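Long-range contacts in gamma-glutamyltransferase 1 Threonine peptidase. MEROPS family T03 (Pseudomonas nitroreducens, PDB 7D9E), which probably transfers gamma-glutamyl groups to acceptors such as amines or water, as an Ntn-hydrolase of the gamma-glutamyltranspeptidase family used in theanine synthesis: residues T159-A164 and F197-L202; K282-A287 and Y336-A341. One frame throughout, in Å; residues are numbered along the deposited sequence.

Interaction 1. Residues T159-A164 and F197-L202; sequences TGFKVA and FKQPEL
Two phenylalanines, F161 and F197, lie side by side and point the same way from facing positions of a short antiparallel pair. Their rings do not stack: CE1 of F161 meets the ring edge of F197 near its plane, 3.8 Å from CD2. The two arrive by different torsions, F197 with CG anti to its backbone N (chi1 178°) and F161 with CG in the crowded position between N and the carbonyl carbon (chi1 70°), which brings its ring end nearer the partner. V163 crosses obliquely, CG2 standing 3.7 Å from F197 CB. At the edge of the F161 ring lies the amide of Q199, turned 57° to it, with NE2 3.7 Å from F161 CE1; that nitrogen is hydrogen-bonded to the carbonyl of V66. The backbone is gripped unevenly. F197 N gives a nearly straight bond of 2.9 Å to F161 O, in the carbonyl plane, whereas the return bond from F161 N to F197 O is weak. G160, with positive phi, brings CA to 3.2 Å from F197 O, where a CB would crowd F197 O and K198 CG and, at these backbone angles, the T159 carbonyl O as well. The extended K198 runs past that carbonyl, CE 3.6 Å from T159 O. The whole is a two-stranded antiparallel ribbon with a hydrogen-bonded F161–F197 pair, joining the end of helix 146-159 to the start of helix 200-212.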
loop_
_atom_site.group_PDB
_atom_site.type_symbol
_atom_site.label_atom_id
_atom_site.label_comp_id
_atom_site.label_asym_id
_atom_site.label_seq_id
_atom_site.Cartn_x
_atom_site.Cartn_y
_atom_site.Cartn_z
ATOM N N THR A 159 20.275 19.072 1.452
ATOM C CA THR A 159 21.490 18.863 0.675
ATOM C C THR A 159 21.336 17.846 -0.444
ATOM O O THR A 159 22.260 17.706 -1.254
ATOM C CB THR A 159 22.673 18.466 1.579
ATOM O OG1 THR A 159 22.360 17.295 2.332
ATOM C CG2 THR A 159 23.003 19.598 2.548
ATOM N N GLY A 160 20.221 17.136 -0.505
ATOM C CA GLY A 160 19.788 16.442 -1.699
ATOM C C GLY A 160 19.940 14.930 -1.608
ATOM O O GLY A 160 20.529 14.374 -0.678
ATOM N N PHE A 161 19.347 14.272 -2.605
ATOM C CA PHE A 161 19.535 12.850 -2.856
ATOM C C PHE A 161 19.626 12.663 -4.372
ATOM O O PHE A 161 19.223 13.539 -5.141
ATOM C CB PHE A 161 18.367 12.015 -2.301
ATOM C CG PHE A 161 17.099 12.201 -3.066
ATOM C CD1 PHE A 161 16.271 13.280 -2.808
ATOM C CD2 PHE A 161 16.742 11.310 -4.063
ATOM C CE1 PHE A 161 15.118 13.458 -3.523
ATOM C CE2 PHE A 161 15.607 11.496 -4.786
ATOM C CZ PHE A 161 14.791 12.575 -4.527
ATOM N N LYS A 162 20.154 11.516 -4.797
ATOM C CA LYS A 162 20.356 11.213 -6.210
ATOM C C LYS A 162 19.097 10.577 -6.800
ATOM O O LYS A 162 18.648 9.519 -6.330
ATOM C CB LYS A 162 21.575 10.301 -6.368
ATOM C CG LYS A 162 21.935 9.951 -7.791
ATOM C CD LYS A 162 23.254 9.171 -7.855
ATOM C CE LYS A 162 23.703 8.981 -9.296
ATOM N NZ LYS A 162 24.585 7.788 -9.466
ATOM N N VAL A 163 18.536 11.233 -7.823
ATOM C CA VAL A 163 17.319 10.756 -8.485
ATOM C C VAL A 163 17.617 9.473 -9.256
ATOM O O VAL A 163 18.609 9.379 -9.988
ATOM C CB VAL A 163 16.767 11.852 -9.406
ATOM C CG1 VAL A 163 15.638 11.327 -10.285
ATOM C CG2 VAL A 163 16.276 13.025 -8.571
ATOM N N ALA A 164 16.746 8.479 -9.107
ATOM C CA ALA A 164 16.872 7.189 -9.760
ATOM C C ALA A 164 16.262 7.189 -11.163
ATOM O O ALA A 164 15.358 7.968 -11.475
ATOM C CB ALA A 164 16.161 6.138 -8.898
ATOM N N PHE A 197 18.852 16.197 -6.283
ATOM C CA PHE A 197 17.643 17.011 -6.219
ATOM C C PHE A 197 17.469 17.485 -4.787
ATOM O O PHE A 197 17.441 16.658 -3.867
ATOM C CB PHE A 197 16.465 16.156 -6.681
ATOM C CG PHE A 197 15.116 16.843 -6.640
ATOM C CD1 PHE A 197 14.850 17.942 -7.445
ATOM C CD2 PHE A 197 14.102 16.326 -5.834
ATOM C CE1 PHE A 197 13.584 18.549 -7.405
ATOM C CE2 PHE A 197 12.842 16.918 -5.808
ATOM C CZ PHE A 197 12.593 18.007 -6.587
ATOM N N LYS A 198 17.387 18.809 -4.606
ATOM C CA LYS A 198 17.224 19.441 -3.305
ATOM C C LYS A 198 15.836 20.047 -3.174
ATOM O O LYS A 198 15.236 20.501 -4.152
ATOM C CB LYS A 198 18.271 20.536 -3.080
ATOM C CG LYS A 198 19.704 20.041 -3.261
ATOM C CD LYS A 198 20.740 21.141 -3.111
ATOM C CE LYS A 198 22.142 20.587 -3.328
ATOM N NZ LYS A 198 23.187 21.635 -3.158
ATOM N N GLN A 199 15.346 20.089 -1.940
ATOM C CA GLN A 199 13.983 20.532 -1.639
ATOM C C GLN A 199 13.981 21.425 -0.410
ATOM O O GLN A 199 13.569 21.023 0.688
ATOM C CB GLN A 199 13.030 19.346 -1.485
ATOM C CG GLN A 199 13.064 18.392 -2.645
ATOM C CD GLN A 199 12.232 17.152 -2.425
ATOM O OE1 GLN A 199 10.995 17.183 -2.499
ATOM N NE2 GLN A 199 12.899 16.063 -2.091
ATOM N N PRO A 200 14.385 22.680 -0.576
ATOM C CA PRO A 200 14.546 23.558 0.598
ATOM C C PRO A 200 13.254 23.907 1.308
ATOM O O PRO A 200 13.259 24.005 2.545
ATOM C CB PRO A 200 15.270 24.787 0.023
ATOM C CG PRO A 200 15.006 24.736 -1.431
ATOM C CD PRO A 200 14.934 23.289 -1.801
ATOM N N GLU A 201 12.144 24.108 0.588
ATOM C CA GLU A 201 10.886 24.411 1.269
ATOM C C GLU A 201 10.441 23.225 2.115
ATOM O O GLU A 201 9.970 23.386 3.251
ATOM C CB GLU A 201 9.807 24.778 0.251
ATOM C CG GLU A 201 10.018 26.120 -0.442
ATOM C CD GLU A 201 8.775 26.606 -1.172
ATOM O OE1 GLU A 201 7.916 25.762 -1.508
ATOM O OE2 GLU A 201 8.676 27.826 -1.446
ATOM N N LEU A 202 10.592 22.017 1.576
ATOM C CA LEU A 202 10.229 20.826 2.330
ATOM C C LEU A 202 11.124 20.662 3.549
ATOM O O LEU A 202 10.661 20.208 4.602
ATOM C CB LEU A 202 10.338 19.611 1.413
ATOM C CG LEU A 202 9.944 18.266 2.008
ATOM C CD1 LEU A 202 8.495 18.314 2.507
ATOM C CD2 LEU A 202 10.152 17.139 1.013
#

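Interaction 2. Residues K282-A287 and Y336-A341; sequences KEQRAA and YIAKRA
Here a helix-helix contact is made where one helix ends: the last turn of helix 271-284 and the residue beyond it meet the side of helix 334-343. The tight part is small and centred on the buried A341, whose methyl points at the other helix and sits 3.5 Å from CB of Q284. With only a methyl on this side, the backbones come close, the CA atoms of Q284 and A341 lying 6.3 Å apart. The looser part follows the Q284 side chain outward. Bent at chi2 (-51°), it lays CG alongside the helix, 4.2 Å from A338 CA, and its exposed amide reaches no closer to the A338 methyl, OE1 to CB also being 4.2 Å. I337 touches the same CG more distantly. Polar chemistry enters through R285, the first residue to leave helical geometry. Its chain, bent at chi2 and chi3, folds back over A341, so that CD passes 3.4 Å from A341 O, while D288 holds NE in a salt bridge. An alanine here would remove the guanidinium and would probably loosen the hold of the helix 271-284 end on the A341 carbonyl, as well as leaving D288 without this charged partner. NH1 also makes a weak bond to the carbonyl of V344. The stronger bond runs from R285 NH1 to A341 O at 2.8 Å, the acceptor only 6° out of the guanidinium plane.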
loop_
_atom_site.group_PDB
_atom_site.type_symbol
_atom_site.label_atom_id
_atom_site.label_comp_id
_atom_site.label_asym_id
_atom_site.label_seq_id
_atom_site.Cartn_x
_atom_site.Cartn_y
_atom_site.Cartn_z
ATOM N N LYS A 282 -7.273 -21.491 -0.719
ATOM C CA LYS A 282 -6.176 -22.312 -1.224
ATOM C C LYS A 282 -5.961 -23.537 -0.346
ATOM O O LYS A 282 -5.699 -24.640 -0.852
ATOM C CB LYS A 282 -4.878 -21.512 -1.346
ATOM C CG LYS A 282 -3.711 -22.376 -1.796
ATOM C CD LYS A 282 -2.499 -21.537 -2.125
ATOM C CE LYS A 282 -1.504 -22.340 -2.953
ATOM N NZ LYS A 282 -1.067 -23.551 -2.208
ATOM N N GLU A 283 -6.058 -23.368 0.978
ATOM C CA GLU A 283 -5.925 -24.511 1.877
ATOM C C GLU A 283 -7.039 -25.527 1.644
ATOM O O GLU A 283 -6.796 -26.739 1.640
ATOM C CB GLU A 283 -5.903 -24.055 3.334
ATOM C CG GLU A 283 -4.686 -23.201 3.712
ATOM C CD GLU A 283 -3.418 -23.999 3.987
ATOM O OE1 GLU A 283 -3.282 -24.558 5.099
ATOM O OE2 GLU A 283 -2.537 -24.034 3.101
ATOM N N GLN A 284 -8.275 -25.046 1.461
ATOM C CA GLN A 284 -9.391 -25.948 1.202
ATOM C C GLN A 284 -9.171 -26.755 -0.066
ATOM O O GLN A 284 -9.615 -27.904 -0.155
ATOM C CB GLN A 284 -10.671 -25.124 1.069
ATOM C CG GLN A 284 -11.294 -24.723 2.379
ATOM C CD GLN A 284 -11.490 -25.888 3.319
ATOM O OE1 GLN A 284 -12.200 -26.841 2.999
ATOM N NE2 GLN A 284 -10.830 -25.838 4.472
ATOM N N ARG A 285 -8.503 -26.166 -1.056
ATOM C CA ARG A 285 -8.251 -26.802 -2.345
ATOM C C ARG A 285 -6.853 -27.412 -2.442
ATOM O O ARG A 285 -6.313 -27.525 -3.544
ATOM C CB ARG A 285 -8.491 -25.816 -3.495
ATOM C CG ARG A 285 -9.897 -25.209 -3.560
ATOM C CD ARG A 285 -10.978 -26.286 -3.574
ATOM N NE ARG A 285 -10.907 -27.179 -4.735
ATOM C CZ ARG A 285 -11.784 -27.221 -5.741
ATOM N NH1 ARG A 285 -12.868 -26.453 -5.753
ATOM N NH2 ARG A 285 -11.597 -28.092 -6.727
ATOM N N ALA A 286 -6.288 -27.866 -1.322
ATOM C CA ALA A 286 -4.925 -28.382 -1.336
ATOM C C ALA A 286 -4.777 -29.559 -2.290
ATOM O O ALA A 286 -3.733 -29.713 -2.931
ATOM C CB ALA A 286 -4.498 -28.805 0.070
ATOM N N ALA A 287 -5.801 -30.406 -2.405
ATOM C CA ALA A 287 -5.650 -31.557 -3.293
ATOM C C ALA A 287 -5.455 -31.121 -4.743
ATOM O O ALA A 287 -4.750 -31.802 -5.503
ATOM C CB ALA A 287 -6.840 -32.510 -3.167
ATOM N N TYR A 336 -18.098 -20.357 5.280
ATOM C CA TYR A 336 -18.225 -19.567 4.063
ATOM C C TYR A 336 -17.025 -19.787 3.151
ATOM O O TYR A 336 -17.174 -19.979 1.938
ATOM C CB TYR A 336 -18.360 -18.095 4.451
ATOM C CG TYR A 336 -18.398 -17.162 3.271
ATOM C CD1 TYR A 336 -19.528 -17.095 2.465
ATOM C CD2 TYR A 336 -17.317 -16.377 2.952
ATOM C CE1 TYR A 336 -19.584 -16.261 1.390
ATOM C CE2 TYR A 336 -17.351 -15.529 1.858
ATOM C CZ TYR A 336 -18.496 -15.478 1.088
ATOM O OH TYR A 336 -18.561 -14.645 0.004
ATOM N N ILE A 337 -15.821 -19.741 3.715
ATOM C CA ILE A 337 -14.616 -20.002 2.931
ATOM C C ILE A 337 -14.687 -21.381 2.278
ATOM O O ILE A 337 -14.285 -21.551 1.120
ATOM C CB ILE A 337 -13.376 -19.823 3.822
ATOM C CG1 ILE A 337 -13.161 -18.326 4.089
ATOM C CG2 ILE A 337 -12.153 -20.472 3.172
ATOM C CD1 ILE A 337 -12.216 -18.024 5.233
ATOM N N ALA A 338 -15.210 -22.382 2.995
ATOM C CA ALA A 338 -15.359 -23.701 2.386
ATOM C C ALA A 338 -16.345 -23.662 1.221
ATOM O O ALA A 338 -16.112 -24.287 0.180
ATOM C CB ALA A 338 -15.808 -24.726 3.429
ATOM N N LYS A 339 -17.462 -22.949 1.385
ATOM C CA LYS A 339 -18.441 -22.850 0.306
ATOM C C LYS A 339 -17.842 -22.180 -0.925
ATOM O O LYS A 339 -18.009 -22.657 -2.053
ATOM C CB LYS A 339 -19.680 -22.087 0.789
ATOM C CG LYS A 339 -20.786 -22.008 -0.246
ATOM N N ARG A 340 -17.137 -21.067 -0.730
ATOM C CA ARG A 340 -16.557 -20.367 -1.870
ATOM C C ARG A 340 -15.463 -21.198 -2.521
ATOM O O ARG A 340 -15.305 -21.172 -3.746
ATOM C CB ARG A 340 -16.011 -19.002 -1.439
ATOM C CG ARG A 340 -17.099 -18.081 -0.935
ATOM C CD ARG A 340 -18.019 -17.655 -2.064
ATOM N NE ARG A 340 -17.590 -16.411 -2.704
ATOM C CZ ARG A 340 -18.204 -15.859 -3.745
ATOM N NH1 ARG A 340 -19.241 -16.458 -4.315
ATOM N NH2 ARG A 340 -17.784 -14.695 -4.210
ATOM N N ALA A 341 -14.697 -21.942 -1.715
ATOM C CA ALA A 341 -13.685 -22.832 -2.272
ATOM C C ALA A 341 -14.318 -23.869 -3.182
ATOM O O ALA A 341 -13.710 -24.274 -4.179
ATOM C CB ALA A 341 -12.928 -23.535 -1.152
#

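Interactions 1 and 2 share no secondary-structure element and stand on opposite sides of the chain's centre, with centres about 50 Å apart and nearest atoms about 34 Å. They follow one another along the chain, interaction 1 closing before interaction 2 opens. Interaction 1 is partly buried: strand-to-strand backbone bonds set the register, and aromatic and aliphatic side chains fill the inner side. Interaction 2 is a surface contact in which one buried alanine supplies the close approach and an arginine, rather than paired backbones, supplies the hydrogen bond across. In both, one segment takes the chain out of a helix: in interaction 1 into a strand, in interaction 2 into a turn whose arginine reaches the neighbouring helix.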